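Local coordinates for protein toll (Drosophila melanogaster, PDB 4LXR) that serves as the cell-surface receptor for activated spaetzle C-106, driving Toll signalling in dorsal-ventral patterning and antifungal immunity, here represented by its extracellular leucine-rich-repeat region, at residues L125-F130 and L149-L154; N171-E176 and K195-N200; L221-H226 and A239-V244. One frame throughout, in Å; residues are numbered along the deposited sequence.

How the contacts relate
All three contacts are largely buried and follow one another along the leucine-rich-repeat solenoid. Contacts 1 and 2 each join two neighbouring parallel strands; strands 151-155 and 174-176 are themselves neighbours, S150 O probably accepting from E173 N. Strand 198-200 then pairs with strand 222-224, so contact 2 adjoins contact 3. Chemistry follows place. In contacts 1 and 2 ladder hydrogen bonds hold the backbones, polar chains on one face turn to spaetzle C-106, and apolar chains fill the other; contact 2 adds a partly exposed salt bridge before its strands. Contact 3 instead packs a strand against the loop leading into the next repeat, without a hydrogen bond between the segments and mainly through aliphatic groups, with a glycan carried by N243.

Contact 1: L125-F130 and L149-L154; sequences LKRFRF and LSHLEL
R127 and H151 both carry CG anti to the backbone N (chi1 -178° and -170°), each CG leaving the same face of a parallel strand pair in the leucine-rich-repeat solenoid; the arginine, extended from CG to NE, then runs beside the histidine. Its NE and NH2 stand over one face of the imidazole, NE toward the rim and NH2 3.4 Å from H151 CE1, the planes inclined by 38°. Spaetzle meets this face, so long polar chains are fitting: R127 NH1 hydrogen-bonds to G3 O and E153 OE2 forms a salt bridge with R7 of one spaetzle chain, while R127 NH2 reaches T105 of the other. R129 lies beside E153, its CD 3.3 Å from E153 CD, but its NH1 makes a salt bridge to E106. The opposite face is apolar, as the interior requires. There L152 CD1 lies at the ring edge of F128, 4.0 Å from F128 CD2, and F130 CB touches L154 CD2 at 3.8 Å. Backbone bonds alternate between the strands, and K126 O takes two donors, S150 N and H151 N, where the second strand begins. Between the charged tips, one water accepts from R127 NH2 and donates to E153 OE2, both at 2.7 Å.

Contact 2: N171-E176 and K195-N200; sequences NLESIE and KLKQLN
E173 reaches across to K195 and K197 from the loop just before its strand. Its CB and CG pass K195 O, CG at 3.9 Å, and the chain, extended beyond CG, brings CD to 3.6 Å from K197 NZ. At the tip, OE1 forms a salt bridge with K197 NZ at 3.0 Å, the ammonium arriving from above the carboxylate plane; OE2 stands near K195 CE and bonds a water that also accepts from K195 NZ. A lysine suits K195 because its flexible chain lets NZ donate to N171 OD1 as well, at 2.9 Å. An alanine in place of E173 would probably leave the K197 ammonium without its carboxylate mate, with a weak bond to K195 O remaining. Beyond this polar cluster the two segments run as adjacent parallel strands of consecutive leucine-rich repeats, LRR 2 and LRR 3. I175 faces the interior, where branched apolar chains interlock: CD1 meets L196 CD2 at 3.9 Å and CG2 meets L199 CD1. On the ligand side N200 ND2 donates to E176 OE1 at 2.9 Å, nearly straight at 173° and from above the carboxylate plane. That same OE1 also bonds W202 NE1 and the hydroxyl of Y64 of a spaetzle chain.

Contact 3: L221-H226 and A239-V244; sequences LGIDIH and AHLTNV. With NAG (2-acetamido-2-deoxy-beta-D-glucopyranose), chain J.
L221 and V244 bring their CA atoms to 4.1 Å where a type I turn, L241 to V244, closes with V244 N donating to L241 O, and no hydrogen bond crosses between the segments. Apolar side chains make the contact. I223 points CG2 at both partners, 4.1 Å from L241 CD1 and the same from V244 CG2; its chain crosses that of L241 at about a right angle, and beta-branching gives it the breadth to touch two neighbours. V244 has CG2 anti to the backbone N and lays it 3.4 Å from L221 O. L221 in return places CD2 3.4 Å from N243 O. Within the turn N243 is N-glycosylated: ND2 is bound to C1 of the sugar, and its remaining N-H donates to T218 O. T242 lies beside it, its OG1 hydrogen-bonded to O6 of the sugar at 2.9 Å, a small hydroxyl suited to a sugar neighbour. At the end of the strand D224 OD1 accepts from H226 N in an Asx turn, while D224 OD2 accepts from Q62 N of a spaetzle chain. Buried aliphatic residues from successive repeats, such as I223 and V244, are typical of the leucine-rich-repeat core.

Contact 1: L125-F130 and L149-L154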
loop_
_atom_site.group_PDB
_atom_site.type_symbol
_atom_site.label_atom_id
_atom_site.label_comp_id
_atom_site.label_asym_id
_atom_site.label_seq_id
_atom_site.Cartn_x
_atom_site.Cartn_y
_atom_site.Cartn_z
ATOM N N LEU A 125 45.924 12.884 -2.181
ATOM C CA LEU A 125 44.480 12.607 -2.068
ATOM C C LEU A 125 43.696 13.002 -3.318
ATOM O O LEU A 125 43.990 14.020 -3.953
ATOM C CB LEU A 125 43.858 13.322 -0.858
ATOM C CG LEU A 125 44.221 12.908 0.577
ATOM C CD1 LEU A 125 43.604 13.909 1.523
ATOM C CD2 LEU A 125 43.747 11.454 0.932
ATOM N N LYS A 126 42.697 12.191 -3.661
ATOM C CA LYS A 126 41.802 12.515 -4.770
ATOM C C LYS A 126 40.544 13.161 -4.242
ATOM O O LYS A 126 39.835 13.862 -4.952
ATOM C CB LYS A 126 41.461 11.270 -5.597
ATOM C CG LYS A 126 42.510 10.948 -6.656
ATOM C CD LYS A 126 42.966 9.508 -6.558
ATOM C CE LYS A 126 43.985 9.184 -7.651
ATOM N NZ LYS A 126 44.874 8.040 -7.276
ATOM N N ARG A 127 40.268 12.935 -2.971
ATOM C CA ARG A 127 38.996 13.364 -2.436
ATOM C C ARG A 127 39.175 13.815 -1.006
ATOM O O ARG A 127 39.783 13.127 -0.207
ATOM C CB ARG A 127 37.955 12.223 -2.533
ATOM C CG ARG A 127 36.572 12.643 -2.009
ATOM C CD ARG A 127 35.407 11.751 -2.479
ATOM N NE ARG A 127 34.130 12.392 -2.158
ATOM C CZ ARG A 127 32.929 11.905 -2.459
ATOM N NH1 ARG A 127 32.818 10.741 -3.097
ATOM N NH2 ARG A 127 31.837 12.586 -2.113
ATOM N N PHE A 128 38.623 14.969 -0.669
ATOM C CA PHE A 128 38.772 15.475 0.685
ATOM C C PHE A 128 37.483 16.140 1.085
ATOM O O PHE A 128 36.910 16.870 0.288
ATOM C CB PHE A 128 39.951 16.470 0.762
ATOM C CG PHE A 128 40.018 17.246 2.050
ATOM C CD1 PHE A 128 40.352 16.611 3.249
ATOM C CD2 PHE A 128 39.779 18.624 2.061
ATOM C CE1 PHE A 128 40.436 17.329 4.451
ATOM C CE2 PHE A 128 39.868 19.367 3.261
ATOM C CZ PHE A 128 40.184 18.719 4.460
ATOM N N ARG A 129 37.025 15.885 2.311
ATOM C CA ARG A 129 35.846 16.561 2.838
ATOM C C ARG A 129 36.117 17.082 4.236
ATOM O O ARG A 129 36.626 16.355 5.085
ATOM C CB ARG A 129 34.618 15.637 2.876
ATOM C CG ARG A 129 33.508 16.208 3.784
ATOM C CD ARG A 129 32.081 15.723 3.403
ATOM N NE ARG A 129 31.808 14.349 3.802
ATOM C CZ ARG A 129 31.392 13.953 5.011
ATOM N NH1 ARG A 129 31.219 14.823 6.016
ATOM N NH2 ARG A 129 31.152 12.656 5.218
ATOM N N PHE A 130 35.760 18.337 4.480
ATOM C CA PHE A 130 35.864 18.906 5.814
ATOM C C PHE A 130 34.502 19.450 6.204
ATOM O O PHE A 130 33.909 20.265 5.481
ATOM C CB PHE A 130 36.902 20.043 5.844
ATOM C CG PHE A 130 37.031 20.711 7.183
ATOM C CD1 PHE A 130 37.306 19.959 8.327
ATOM C CD2 PHE A 130 36.895 22.080 7.301
ATOM C CE1 PHE A 130 37.427 20.560 9.578
ATOM C CE2 PHE A 130 37.016 22.711 8.557
ATOM C CZ PHE A 130 37.285 21.951 9.696
ATOM N N LEU A 149 43.649 16.457 -6.140
ATOM C CA LEU A 149 42.257 16.461 -5.752
ATOM C C LEU A 149 41.328 16.532 -6.963
ATOM O O LEU A 149 41.451 17.426 -7.799
ATOM C CB LEU A 149 41.951 17.636 -4.831
ATOM C CG LEU A 149 42.161 17.583 -3.325
ATOM C CD1 LEU A 149 41.526 18.839 -2.717
ATOM C CD2 LEU A 149 41.567 16.295 -2.691
ATOM N N SER A 150 40.379 15.604 -7.047
ATOM C CA SER A 150 39.354 15.708 -8.067
ATOM C C SER A 150 38.019 16.090 -7.441
ATOM O O SER A 150 37.140 16.619 -8.124
ATOM C CB SER A 150 39.248 14.409 -8.876
ATOM O OG SER A 150 38.564 13.414 -8.164
ATOM N N HIS A 151 37.869 15.860 -6.136
ATOM C CA HIS A 151 36.573 16.104 -5.475
ATOM C C HIS A 151 36.791 16.778 -4.129
ATOM O O HIS A 151 37.515 16.270 -3.285
ATOM C CB HIS A 151 35.774 14.804 -5.301
ATOM C CG HIS A 151 34.351 15.013 -4.855
ATOM N ND1 HIS A 151 34.017 15.538 -3.618
ATOM C CD2 HIS A 151 33.175 14.747 -5.477
ATOM C CE1 HIS A 151 32.701 15.608 -3.512
ATOM N NE2 HIS A 151 32.165 15.127 -4.621
ATOM N N LEU A 152 36.157 17.928 -3.940
ATOM C CA LEU A 152 36.385 18.737 -2.760
ATOM C C LEU A 152 35.046 19.065 -2.156
ATOM O O LEU A 152 34.138 19.504 -2.869
ATOM C CB LEU A 152 37.094 20.067 -3.143
ATOM C CG LEU A 152 37.147 21.154 -2.048
ATOM C CD1 LEU A 152 38.029 20.664 -0.863
ATOM C CD2 LEU A 152 37.680 22.496 -2.591
ATOM N N GLU A 153 34.928 18.899 -0.845
ATOM C CA GLU A 153 33.732 19.319 -0.155
ATOM C C GLU A 153 34.110 20.057 1.095
ATOM O O GLU A 153 34.903 19.566 1.894
ATOM C CB GLU A 153 32.817 18.102 0.207
ATOM C CG GLU A 153 31.554 18.514 1.035
ATOM C CD GLU A 153 30.469 17.389 1.093
ATOM O OE1 GLU A 153 29.536 17.446 1.937
ATOM O OE2 GLU A 153 30.563 16.436 0.303
ATOM N N LEU A 154 33.525 21.238 1.285
ATOM C CA LEU A 154 33.818 22.027 2.470
ATOM C C LEU A 154 32.504 22.492 2.984
ATOM O O LEU A 154 31.695 23.052 2.250
ATOM C CB LEU A 154 34.712 23.255 2.159
ATOM C CG LEU A 154 36.109 22.959 1.650
ATOM C CD1 LEU A 154 36.828 24.265 1.257
ATOM C CD2 LEU A 154 36.886 22.237 2.724
HETATM O O HOH W 1 34.997 15.319 -1.186
HETATM O O HOH W 2 32.417 14.534 -0.265
#

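Contact 2: N171-E176 and K195-N200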
loop_
_atom_site.group_PDB
_atom_site.type_symbol
_atom_site.label_atom_id
_atom_site.label_comp_id
_atom_site.label_asym_id
_atom_site.label_seq_id
_atom_site.Cartn_x
_atom_site.Cartn_y
_atom_site.Cartn_z
ATOM N N ASN A 171 43.356 19.589 -10.904
ATOM C CA ASN A 171 42.631 18.369 -11.222
ATOM C C ASN A 171 41.187 18.335 -10.765
ATOM O O ASN A 171 40.488 17.366 -11.041
ATOM C CB ASN A 171 43.401 17.126 -10.780
ATOM C CG ASN A 171 44.350 16.636 -11.868
ATOM O OD1 ASN A 171 43.956 16.513 -13.033
ATOM N ND2 ASN A 171 45.606 16.395 -11.506
ATOM N N LEU A 172 40.739 19.399 -10.099
ATOM C CA LEU A 172 39.382 19.430 -9.546
ATOM C C LEU A 172 38.274 19.235 -10.593
ATOM O O LEU A 172 38.238 19.907 -11.639
ATOM C CB LEU A 172 39.139 20.701 -8.717
ATOM C CG LEU A 172 38.174 20.449 -7.546
ATOM C CD1 LEU A 172 38.719 19.361 -6.629
ATOM C CD2 LEU A 172 37.878 21.733 -6.739
ATOM N N GLU A 173 37.369 18.306 -10.294
ATOM C CA GLU A 173 36.246 18.016 -11.168
ATOM C C GLU A 173 34.900 18.273 -10.517
ATOM O O GLU A 173 33.912 18.542 -11.221
ATOM C CB GLU A 173 36.330 16.583 -11.699
ATOM C CG GLU A 173 37.615 16.335 -12.514
ATOM C CD GLU A 173 37.537 15.060 -13.355
ATOM O OE1 GLU A 173 36.480 14.798 -13.973
ATOM O OE2 GLU A 173 38.528 14.315 -13.395
ATOM N N SER A 174 34.864 18.209 -9.184
ATOM C CA SER A 174 33.642 18.464 -8.432
ATOM C C SER A 174 33.897 19.326 -7.220
ATOM O O SER A 174 34.833 19.081 -6.466
ATOM C CB SER A 174 32.990 17.144 -7.957
ATOM O OG SER A 174 33.066 16.179 -8.997
ATOM N N ILE A 175 33.027 20.313 -7.039
ATOM C CA ILE A 175 33.036 21.185 -5.886
ATOM C C ILE A 175 31.703 21.005 -5.204
ATOM O O ILE A 175 30.652 21.115 -5.839
ATOM C CB ILE A 175 33.147 22.669 -6.288
ATOM C CG1 ILE A 175 34.608 23.038 -6.523
ATOM C CG2 ILE A 175 32.551 23.569 -5.195
ATOM C CD1 ILE A 175 34.814 24.387 -7.281
ATOM N N GLU A 176 31.752 20.723 -3.911
ATOM C CA GLU A 176 30.552 20.639 -3.120
ATOM C C GLU A 176 30.686 21.684 -2.012
ATOM O O GLU A 176 31.343 21.435 -0.998
ATOM C CB GLU A 176 30.373 19.216 -2.548
ATOM C CG GLU A 176 29.154 19.058 -1.584
ATOM C CD GLU A 176 27.848 19.553 -2.212
ATOM O OE1 GLU A 176 27.065 18.708 -2.726
ATOM O OE2 GLU A 176 27.613 20.788 -2.216
ATOM N N LYS A 195 39.338 21.443 -15.631
ATOM C CA LYS A 195 38.561 20.201 -15.745
ATOM C C LYS A 195 37.280 20.224 -14.912
ATOM O O LYS A 195 36.578 19.221 -14.855
ATOM C CB LYS A 195 39.397 18.969 -15.327
ATOM C CG LYS A 195 40.700 18.784 -16.116
ATOM C CD LYS A 195 41.672 17.831 -15.411
ATOM C CE LYS A 195 41.085 16.440 -15.298
ATOM N NZ LYS A 195 42.094 15.402 -14.939
ATOM N N LEU A 196 36.962 21.349 -14.276
ATOM C CA LEU A 196 35.803 21.383 -13.379
ATOM C C LEU A 196 34.475 21.023 -14.077
ATOM O O LEU A 196 34.101 21.662 -15.057
ATOM C CB LEU A 196 35.679 22.743 -12.694
ATOM C CG LEU A 196 34.592 22.822 -11.616
ATOM C CD1 LEU A 196 34.858 21.859 -10.440
ATOM C CD2 LEU A 196 34.488 24.249 -11.129
ATOM N N LYS A 197 33.775 20.000 -13.578
ATOM C CA LYS A 197 32.509 19.577 -14.200
ATOM C C LYS A 197 31.281 19.842 -13.339
ATOM O O LYS A 197 30.234 20.231 -13.854
ATOM C CB LYS A 197 32.559 18.096 -14.605
ATOM C CG LYS A 197 33.674 17.769 -15.597
ATOM C CD LYS A 197 33.788 16.253 -15.829
ATOM C CE LYS A 197 34.844 15.953 -16.891
ATOM N NZ LYS A 197 36.250 16.361 -16.474
ATOM N N GLN A 198 31.410 19.662 -12.030
ATOM C CA GLN A 198 30.256 19.804 -11.137
ATOM C C GLN A 198 30.456 20.925 -10.122
ATOM O O GLN A 198 31.427 20.931 -9.350
ATOM C CB GLN A 198 29.936 18.471 -10.421
ATOM C CG GLN A 198 28.644 18.500 -9.600
ATOM C CD GLN A 198 27.410 18.829 -10.453
ATOM O OE1 GLN A 198 27.249 18.291 -11.552
ATOM N NE2 GLN A 198 26.574 19.758 -9.972
ATOM N N LEU A 199 29.527 21.872 -10.133
ATOM C CA LEU A 199 29.591 23.025 -9.265
ATOM C C LEU A 199 28.354 23.048 -8.380
ATOM O O LEU A 199 27.294 23.506 -8.806
ATOM C CB LEU A 199 29.680 24.306 -10.116
ATOM C CG LEU A 199 29.875 25.628 -9.355
ATOM C CD1 LEU A 199 31.018 25.504 -8.360
ATOM C CD2 LEU A 199 30.143 26.793 -10.332
ATOM N N ASN A 200 28.475 22.528 -7.159
ATOM C CA ASN A 200 27.367 22.543 -6.215
ATOM C C ASN A 200 27.417 23.708 -5.235
ATOM O O ASN A 200 28.344 23.816 -4.434
ATOM C CB ASN A 200 27.284 21.212 -5.433
ATOM C CG ASN A 200 26.508 20.158 -6.185
ATOM O OD1 ASN A 200 26.120 20.382 -7.330
ATOM N ND2 ASN A 200 26.281 18.998 -5.554
HETATM O O HOH W 3 40.856 15.232 -12.488
#

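Contact 3: L221-H226 and A239-V244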
loop_
_atom_site.group_PDB
_atom_site.type_symbol
_atom_site.label_atom_id
_atom_site.label_comp_id
_atom_site.label_asym_id
_atom_site.label_seq_id
_atom_site.Cartn_x
_atom_site.Cartn_y
_atom_site.Cartn_z
ATOM N N LEU A 221 29.631 21.203 -16.388
ATOM C CA LEU A 221 28.530 20.399 -16.906
ATOM C C LEU A 221 27.315 20.503 -16.001
ATOM O O LEU A 221 26.176 20.348 -16.445
ATOM C CB LEU A 221 28.962 18.932 -17.056
ATOM C CG LEU A 221 30.183 18.714 -17.966
ATOM C CD1 LEU A 221 30.522 17.241 -18.032
ATOM C CD2 LEU A 221 29.926 19.258 -19.356
ATOM N N GLY A 222 27.561 20.765 -14.723
ATOM C CA GLY A 222 26.479 20.854 -13.757
ATOM C C GLY A 222 26.609 22.035 -12.818
ATOM O O GLY A 222 27.669 22.261 -12.212
ATOM N N ILE A 223 25.538 22.808 -12.703
ATOM C CA ILE A 223 25.478 23.849 -11.686
ATOM C C ILE A 223 24.188 23.757 -10.863
ATOM O O ILE A 223 23.070 23.691 -11.406
ATOM C CB ILE A 223 25.647 25.270 -12.257
ATOM C CG1 ILE A 223 25.562 26.285 -11.115
ATOM C CG2 ILE A 223 24.598 25.594 -13.336
ATOM C CD1 ILE A 223 25.749 27.692 -11.574
ATOM N N ASP A 224 24.345 23.740 -9.549
ATOM C CA ASP A 224 23.200 23.564 -8.684
ATOM C C ASP A 224 23.166 24.687 -7.683
ATOM O O ASP A 224 24.012 24.760 -6.822
ATOM C CB ASP A 224 23.264 22.207 -7.985
ATOM C CG ASP A 224 22.019 21.905 -7.159
ATOM O OD1 ASP A 224 21.316 22.850 -6.737
ATOM O OD2 ASP A 224 21.749 20.710 -6.919
ATOM N N ILE A 225 22.160 25.547 -7.810
ATOM C CA ILE A 225 22.015 26.696 -6.954
ATOM C C ILE A 225 20.651 26.707 -6.281
ATOM O O ILE A 225 20.117 27.774 -5.979
ATOM C CB ILE A 225 22.245 28.039 -7.720
ATOM C CG1 ILE A 225 21.391 28.118 -8.988
ATOM C CG2 ILE A 225 23.722 28.193 -8.079
ATOM C CD1 ILE A 225 21.536 29.455 -9.756
ATOM N N HIS A 226 20.098 25.519 -6.038
ATOM C CA HIS A 226 18.841 25.427 -5.313
ATOM C C HIS A 226 18.938 25.998 -3.902
ATOM O O HIS A 226 20.014 26.013 -3.312
ATOM C CB HIS A 226 18.219 24.015 -5.378
ATOM C CG HIS A 226 18.781 23.006 -4.410
ATOM N ND1 HIS A 226 19.730 22.073 -4.772
ATOM C CD2 HIS A 226 18.434 22.704 -3.134
ATOM C CE1 HIS A 226 19.993 21.283 -3.742
ATOM N NE2 HIS A 226 19.216 21.642 -2.736
ATOM N N ALA A 239 25.332 32.781 -19.522
ATOM C CA ALA A 239 25.900 32.928 -20.864
ATOM C C ALA A 239 27.232 32.217 -21.082
ATOM O O ALA A 239 27.499 31.723 -22.173
ATOM C CB ALA A 239 26.028 34.388 -21.236
ATOM N N HIS A 240 28.075 32.175 -20.057
ATOM C CA HIS A 240 29.397 31.576 -20.225
ATOM C C HIS A 240 29.407 30.058 -20.024
ATOM O O HIS A 240 30.374 29.392 -20.377
ATOM C CB HIS A 240 30.403 32.239 -19.281
ATOM C CG HIS A 240 30.782 33.625 -19.692
ATOM N ND1 HIS A 240 30.977 34.643 -18.786
ATOM C CD2 HIS A 240 31.011 34.158 -20.913
ATOM C CE1 HIS A 240 31.308 35.748 -19.432
ATOM N NE2 HIS A 240 31.333 35.479 -20.725
ATOM N N LEU A 241 28.335 29.522 -19.449
ATOM C CA LEU A 241 28.228 28.084 -19.206
ATOM C C LEU A 241 27.744 27.378 -20.463
ATOM O O LEU A 241 26.685 26.763 -20.451
ATOM C CB LEU A 241 27.262 27.810 -18.049
ATOM C CG LEU A 241 27.686 28.376 -16.694
ATOM C CD1 LEU A 241 26.574 28.276 -15.649
ATOM C CD2 LEU A 241 28.939 27.672 -16.194
ATOM N N THR A 242 28.512 27.466 -21.545
ATOM C CA THR A 242 28.037 26.992 -22.841
ATOM C C THR A 242 27.914 25.476 -22.943
ATOM O O THR A 242 27.164 24.975 -23.778
ATOM C CB THR A 242 28.904 27.514 -24.001
ATOM O OG1 THR A 242 30.277 27.188 -23.753
ATOM C CG2 THR A 242 28.755 29.023 -24.128
ATOM N N ASN A 243 28.646 24.751 -22.105
ATOM C CA ASN A 243 28.588 23.295 -22.120
ATOM C C ASN A 243 27.744 22.680 -20.993
ATOM O O ASN A 243 27.713 21.456 -20.823
ATOM C CB ASN A 243 30.008 22.716 -22.103
ATOM C CG ASN A 243 30.750 22.963 -23.406
ATOM O OD1 ASN A 243 30.168 22.862 -24.483
ATOM N ND2 ASN A 243 32.036 23.301 -23.310
ATOM N N VAL A 244 27.069 23.519 -20.214
ATOM C CA VAL A 244 26.291 23.007 -19.085
ATOM C C VAL A 244 25.152 22.077 -19.554
ATOM O O VAL A 244 24.489 22.341 -20.552
ATOM C CB VAL A 244 25.771 24.146 -18.173
ATOM C CG1 VAL A 244 24.607 24.930 -18.833
ATOM C CG2 VAL A 244 25.364 23.590 -16.826
HETATM C C1 NAG J . 32.601 23.703 -24.577
HETATM C C2 NAG J . 32.929 22.694 -25.671
HETATM C C3 NAG J . 33.811 23.333 -26.734
HETATM C C4 NAG J . 33.092 24.547 -27.309
HETATM C C5 NAG J . 32.745 25.523 -26.183
HETATM C C6 NAG J . 31.941 26.710 -26.660
HETATM C C7 NAG J . 32.943 20.300 -25.208
HETATM C C8 NAG J . 33.682 19.150 -24.598
HETATM N N2 NAG J . 33.542 21.491 -25.127
HETATM O O3 NAG J . 34.087 22.386 -27.760
HETATM O O4 NAG J . 33.885 25.200 -28.296
HETATM O O5 NAG J . 31.962 24.867 -25.170
HETATM O O6 NAG J . 32.149 27.841 -25.825
HETATM O O7 NAG J . 31.852 20.156 -25.753
#